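Local coordinates for glycerol dehydratase (Clostridium butyricum, PDB 1R9D), which probably dehydrates glycerol without coenzyme B12, as a lyase of the glycyl radical enzyme family related to pyruvate formate lyase, at residues Tyr339-Asp353 and Gln373-Pro385. Numbering follows the deposited sequence.
Sequences YQNLIVGGQNSEGKD and QPSLSVRIWNKTP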
loop_
_atom_site.group_PDB
_atom_site.type_symbol
_atom_site.label_atom_id
_atom_site.label_comp_id
_atom_site.label_asym_id
_atom_site.label_seq_id
_atom_site.Cartn_x
_atom_site.Cartn_y
_atom_site.Cartn_z
ATOM N N TYR A 339 -29.569 -5.456 10.223
ATOM C CA TYR A 339 -29.015 -6.169 11.384
ATOM C C TYR A 339 -28.370 -5.298 12.466
ATOM O O TYR A 339 -27.274 -5.600 12.937
ATOM C CB TYR A 339 -27.981 -7.199 10.915
ATOM C CG TYR A 339 -28.445 -8.101 9.793
ATOM C CD1 TYR A 339 -28.198 -7.772 8.460
ATOM C CD2 TYR A 339 -29.135 -9.285 10.064
ATOM C CE1 TYR A 339 -28.623 -8.598 7.425
ATOM C CE2 TYR A 339 -29.567 -10.117 9.034
ATOM C CZ TYR A 339 -29.310 -9.771 7.721
ATOM O OH TYR A 339 -29.740 -10.592 6.702
ATOM N N GLN A 340 -29.048 -4.234 12.878
ATOM C CA GLN A 340 -28.513 -3.347 13.908
ATOM C C GLN A 340 -28.923 -3.882 15.280
ATOM O O GLN A 340 -29.997 -3.557 15.797
ATOM C CB GLN A 340 -29.055 -1.932 13.689
ATOM C CG GLN A 340 -28.758 -1.412 12.287
ATOM C CD GLN A 340 -29.643 -0.249 11.888
ATOM O OE1 GLN A 340 -29.175 0.881 11.730
ATOM N NE2 GLN A 340 -30.933 -0.522 11.724
ATOM N N ASN A 341 -28.059 -4.701 15.875
ATOM C CA ASN A 341 -28.373 -5.300 17.160
ATOM C C ASN A 341 -28.183 -4.356 18.337
ATOM O O ASN A 341 -27.141 -3.711 18.484
ATOM C CB ASN A 341 -27.537 -6.575 17.368
ATOM C CG ASN A 341 -28.189 -7.545 18.344
ATOM O OD1 ASN A 341 -28.344 -7.245 19.522
ATOM N ND2 ASN A 341 -28.591 -8.708 17.844
ATOM N N LEU A 342 -29.213 -4.278 19.170
ATOM C CA LEU A 342 -29.201 -3.439 20.364
ATOM C C LEU A 342 -29.569 -4.379 21.506
ATOM O O LEU A 342 -30.609 -5.028 21.467
ATOM C CB LEU A 342 -30.228 -2.306 20.223
ATOM C CG LEU A 342 -30.285 -1.238 21.320
ATOM C CD1 LEU A 342 -30.901 0.050 20.754
ATOM C CD2 LEU A 342 -31.091 -1.754 22.505
ATOM N N ILE A 343 -28.714 -4.456 22.521
ATOM C CA ILE A 343 -28.949 -5.371 23.631
ATOM C C ILE A 343 -29.087 -4.668 24.981
ATOM O O ILE A 343 -28.487 -3.617 25.208
ATOM C CB ILE A 343 -27.790 -6.409 23.682
ATOM C CG1 ILE A 343 -28.151 -7.595 24.578
ATOM C CG2 ILE A 343 -26.523 -5.743 24.185
ATOM C CD1 ILE A 343 -27.342 -8.838 24.247
ATOM N N VAL A 344 -29.899 -5.234 25.871
ATOM C CA VAL A 344 -30.069 -4.654 27.193
ATOM C C VAL A 344 -29.956 -5.714 28.283
ATOM O O VAL A 344 -30.113 -6.912 28.022
ATOM C CB VAL A 344 -31.425 -3.896 27.335
ATOM C CG1 VAL A 344 -31.490 -2.773 26.307
ATOM C CG2 VAL A 344 -32.601 -4.850 27.177
ATOM N N GLY A 345 -29.663 -5.265 29.498
ATOM C CA GLY A 345 -29.520 -6.178 30.618
ATOM C C GLY A 345 -28.127 -6.773 30.688
ATOM O O GLY A 345 -27.231 -6.365 29.946
ATOM N N GLY A 346 -27.945 -7.751 31.571
ATOM C CA GLY A 346 -26.646 -8.380 31.710
ATOM C C GLY A 346 -25.913 -7.893 32.947
ATOM O O GLY A 346 -26.511 -7.287 33.828
ATOM N N GLN A 347 -24.615 -8.158 33.017
ATOM C CA GLN A 347 -23.824 -7.738 34.166
ATOM C C GLN A 347 -22.794 -6.695 33.763
ATOM O O GLN A 347 -22.579 -6.460 32.570
ATOM C CB GLN A 347 -23.137 -8.959 34.800
ATOM C CG GLN A 347 -22.295 -9.785 33.840
ATOM C CD GLN A 347 -21.892 -11.139 34.417
ATOM O OE1 GLN A 347 -21.107 -11.218 35.363
ATOM N NE2 GLN A 347 -22.434 -12.211 33.846
ATOM N N ASN A 348 -22.179 -6.049 34.750
ATOM C CA ASN A 348 -21.153 -5.052 34.460
ATOM C C ASN A 348 -19.775 -5.687 34.622
ATOM O O ASN A 348 -19.669 -6.896 34.848
ATOM C CB ASN A 348 -21.280 -3.820 35.371
ATOM C CG ASN A 348 -21.151 -4.155 36.848
ATOM O OD1 ASN A 348 -20.468 -5.102 37.229
ATOM N ND2 ASN A 348 -21.800 -3.353 37.691
ATOM N N SER A 349 -18.728 -4.874 34.518
ATOM C CA SER A 349 -17.360 -5.375 34.620
ATOM C C SER A 349 -16.989 -6.056 35.932
ATOM O O SER A 349 -16.090 -6.900 35.959
ATOM C CB SER A 349 -16.369 -4.249 34.326
ATOM O OG SER A 349 -16.344 -3.978 32.932
ATOM N N GLU A 350 -17.666 -5.705 37.020
ATOM C CA GLU A 350 -17.351 -6.331 38.295
ATOM C C GLU A 350 -18.253 -7.526 38.597
ATOM O O GLU A 350 -18.247 -8.062 39.706
ATOM C CB GLU A 350 -17.403 -5.293 39.425
ATOM C CG GLU A 350 -18.725 -4.576 39.590
ATOM C CD GLU A 350 -18.568 -3.244 40.310
ATOM O OE1 GLU A 350 -17.832 -3.196 41.324
ATOM O OE2 GLU A 350 -19.185 -2.247 39.867
ATOM N N GLY A 351 -19.025 -7.949 37.599
ATOM C CA GLY A 351 -19.895 -9.096 37.777
ATOM C C GLY A 351 -21.171 -8.874 38.569
ATOM O O GLY A 351 -21.654 -9.798 39.232
ATOM N N LYS A 352 -21.714 -7.660 38.514
ATOM C CA LYS A 352 -22.962 -7.341 39.207
ATOM C C LYS A 352 -24.031 -7.039 38.158
ATOM O O LYS A 352 -23.711 -6.627 37.044
ATOM C CB LYS A 352 -22.795 -6.120 40.114
ATOM C CG LYS A 352 -21.758 -6.265 41.212
ATOM C CD LYS A 352 -21.952 -5.175 42.256
ATOM C CE LYS A 352 -20.814 -5.143 43.262
ATOM N NZ LYS A 352 -19.547 -4.692 42.623
ATOM N N ASP A 353 -25.298 -7.227 38.511
ATOM C CA ASP A 353 -26.365 -6.973 37.551
ATOM C C ASP A 353 -26.370 -5.516 37.106
ATOM O O ASP A 353 -26.128 -4.619 37.907
ATOM C CB ASP A 353 -27.728 -7.324 38.135
ATOM C CG ASP A 353 -28.796 -7.389 37.075
ATOM O OD1 ASP A 353 -28.709 -8.280 36.201
ATOM O OD2 ASP A 353 -29.712 -6.541 37.098
ATOM N N GLN A 373 -36.570 -3.313 12.946
ATOM C CA GLN A 373 -35.389 -2.821 13.644
ATOM C C GLN A 373 -35.747 -1.983 14.868
ATOM O O GLN A 373 -36.835 -1.404 14.945
ATOM C CB GLN A 373 -34.531 -1.986 12.686
ATOM C CG GLN A 373 -33.946 -2.784 11.539
ATOM C CD GLN A 373 -32.823 -3.695 11.999
ATOM O OE1 GLN A 373 -31.746 -3.226 12.363
ATOM N NE2 GLN A 373 -33.075 -5.001 11.999
ATOM N N PRO A 374 -34.842 -1.930 15.856
ATOM C CA PRO A 374 -33.550 -2.625 15.831
ATOM C C PRO A 374 -33.736 -4.081 16.243
ATOM O O PRO A 374 -34.803 -4.464 16.727
ATOM C CB PRO A 374 -32.734 -1.856 16.857
ATOM C CG PRO A 374 -33.773 -1.518 17.882
ATOM C CD PRO A 374 -34.930 -1.043 17.029
ATOM N N SER A 375 -32.702 -4.888 16.034
ATOM C CA SER A 375 -32.750 -6.292 16.420
ATOM C C SER A 375 -32.526 -6.281 17.927
ATOM O O SER A 375 -31.388 -6.389 18.397
ATOM C CB SER A 375 -31.640 -7.072 15.710
ATOM O OG SER A 375 -31.843 -7.087 14.303
ATOM N N LEU A 376 -33.617 -6.124 18.674
ATOM C CA LEU A 376 -33.566 -6.053 20.132
ATOM C C LEU A 376 -33.191 -7.389 20.767
ATOM O O LEU A 376 -33.719 -8.440 20.395
ATOM C CB LEU A 376 -34.912 -5.577 20.681
ATOM C CG LEU A 376 -35.004 -5.352 22.193
ATOM C CD1 LEU A 376 -33.958 -4.339 22.636
ATOM C CD2 LEU A 376 -36.398 -4.860 22.553
ATOM N N SER A 377 -32.299 -7.324 21.748
ATOM C CA SER A 377 -31.799 -8.513 22.424
ATOM C C SER A 377 -31.666 -8.286 23.921
ATOM O O SER A 377 -31.661 -7.149 24.386
ATOM C CB SER A 377 -30.422 -8.865 21.860
ATOM O OG SER A 377 -30.469 -9.030 20.454
ATOM N N VAL A 378 -31.554 -9.374 24.679
ATOM C CA VAL A 378 -31.375 -9.266 26.117
ATOM C C VAL A 378 -30.305 -10.262 26.569
ATOM O O VAL A 378 -30.188 -11.358 26.022
ATOM C CB VAL A 378 -32.688 -9.554 26.910
ATOM C CG1 VAL A 378 -33.793 -8.582 26.480
ATOM C CG2 VAL A 378 -33.127 -10.997 26.703
ATOM N N ARG A 379 -29.502 -9.858 27.540
ATOM C CA ARG A 379 -28.473 -10.739 28.080
ATOM C C ARG A 379 -29.076 -11.386 29.316
ATOM O O ARG A 379 -29.796 -10.735 30.072
ATOM C CB ARG A 379 -27.221 -9.943 28.455
ATOM C CG ARG A 379 -26.331 -9.616 27.269
ATOM C CD ARG A 379 -25.133 -8.768 27.671
ATOM N NE ARG A 379 -24.431 -9.332 28.820
ATOM C CZ ARG A 379 -23.285 -8.860 29.295
ATOM N NH1 ARG A 379 -22.704 -7.819 28.710
ATOM N NH2 ARG A 379 -22.729 -9.417 30.369
ATOM N N ILE A 380 -28.786 -12.668 29.515
ATOM C CA ILE A 380 -29.304 -13.416 30.653
ATOM C C ILE A 380 -28.135 -14.074 31.378
ATOM O O ILE A 380 -27.226 -14.587 30.737
ATOM C CB ILE A 380 -30.273 -14.535 30.180
ATOM C CG1 ILE A 380 -31.467 -13.922 29.438
ATOM C CG2 ILE A 380 -30.734 -15.382 31.361
ATOM C CD1 ILE A 380 -32.332 -13.010 30.293
ATOM N N TRP A 381 -28.138 -14.027 32.705
ATOM C CA TRP A 381 -27.085 -14.674 33.473
ATOM C C TRP A 381 -27.668 -15.258 34.756
ATOM O O TRP A 381 -28.867 -15.126 35.005
ATOM C CB TRP A 381 -25.920 -13.710 33.760
ATOM C CG TRP A 381 -26.193 -12.589 34.709
ATOM C CD1 TRP A 381 -27.083 -11.562 34.546
ATOM C CD2 TRP A 381 -25.504 -12.333 35.938
ATOM N NE1 TRP A 381 -26.982 -10.677 35.600
ATOM C CE2 TRP A 381 -26.019 -11.129 36.467
ATOM C CE3 TRP A 381 -24.496 -13.006 36.642
ATOM C CZ2 TRP A 381 -25.560 -10.581 37.669
ATOM C CZ3 TRP A 381 -24.036 -12.461 37.839
ATOM C CH2 TRP A 381 -24.570 -11.259 38.340
ATOM N N ASN A 382 -26.841 -15.920 35.559
ATOM C CA ASN A 382 -27.336 -16.545 36.785
ATOM C C ASN A 382 -28.134 -15.637 37.716
ATOM O O ASN A 382 -29.078 -16.094 38.365
ATOM C CB ASN A 382 -26.184 -17.182 37.576
ATOM C CG ASN A 382 -25.737 -18.516 36.994
ATOM O OD1 ASN A 382 -24.984 -19.264 37.629
ATOM N ND2 ASN A 382 -26.188 -18.818 35.784
ATOM N N LYS A 383 -27.769 -14.359 37.778
ATOM C CA LYS A 383 -28.458 -13.430 38.661
ATOM C C LYS A 383 -29.407 -12.442 37.987
ATOM O O LYS A 383 -29.693 -11.381 38.539
ATOM C CB LYS A 383 -27.438 -12.667 39.512
ATOM C CG LYS A 383 -26.676 -13.553 40.495
ATOM C CD LYS A 383 -25.695 -12.741 41.326
ATOM C CE LYS A 383 -25.913 -12.976 42.811
ATOM N NZ LYS A 383 -27.285 -12.591 43.256
ATOM N N THR A 384 -29.892 -12.784 36.800
ATOM C CA THR A 384 -30.843 -11.922 36.100
ATOM C C THR A 384 -32.078 -11.779 36.988
ATOM O O THR A 384 -32.600 -12.775 37.484
ATOM C CB THR A 384 -31.282 -12.550 34.760
ATOM O OG1 THR A 384 -30.168 -12.571 33.861
ATOM C CG2 THR A 384 -32.438 -11.762 34.142
ATOM N N PRO A 385 -32.551 -10.543 37.212
ATOM C CA PRO A 385 -33.740 -10.350 38.055
ATOM C C PRO A 385 -34.937 -11.054 37.421
ATOM O O PRO A 385 -35.118 -10.990 36.206
ATOM C CB PRO A 385 -33.917 -8.831 38.067
ATOM C CG PRO A 385 -32.521 -8.315 37.855
ATOM C CD PRO A 385 -31.988 -9.248 36.791
HETATM O O HOH W 1 -29.832 -10.309 32.630
#
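Ser375 N donates to Gln340 O and begins a parallel ladder between strands 341-344 and 375-380. These are the two strands of a beta-alpha-beta unit, with helix 357-369 as the crossover. The family relationship suggests that the unit belongs to the barrel of the glycyl radical fold. Ser375 O and Ser377 O accept from Leu342 N and Val344 N, and Ser377 N donates to Leu342 O. The ladder ends where Arg379 N donates to Val344 O.

At its start, Gln373 OE1 is gripped twice. It accepts from Gln340 N and from Gln340 NE2, both at 2.9 Å, each in its carbonyl plane and on a lone pair. The NE2 bond is nearly straight (171°), and the two amides are almost coplanar. Gln340 OE1 is hydrogen-bonded to His271 NE2, and Gln340 NE2 also donates to Leu318 O. The side chain of Tyr339 lies about 3 Å from bound glycerol at nearest atoms.

Asn341 and Ser377 share one face of the sheet, where Ser377 OG donates to Asn341 OD1 (2.9 Å). On the other face, Leu342 CD2 meets Leu376 CD1, and Val344 meets Val378; helix 357-369 covers this side.

Ile343 CD1 packs on Arg379 CG. Gln347 N lies over one face of the guanidinium; it and NH2 are both donors and do not bond. NH2 is satisfied by Asp408 OD2, in a salt bridge, and by Arg426 O. A water donates to Arg379 O (2.6 Å) and also hydrogen-bonds Thr384 OG1; its bond from Gly346 N is weak.

Gln347 chi1 (55°) helps lay the side-chain amide over the Trp381 ring, NE2 lying 3.6 Å from CE3; Asp408 is the amide's polar partner. Gln347 CB makes a CH-pi contact with the six-membered ring. At the ring edge, Trp381 NE1 donates in plane to the anti lone pair of Asp353 OD1 (3.0 Å, 171°), while OD2 bonds Thr355 OG1.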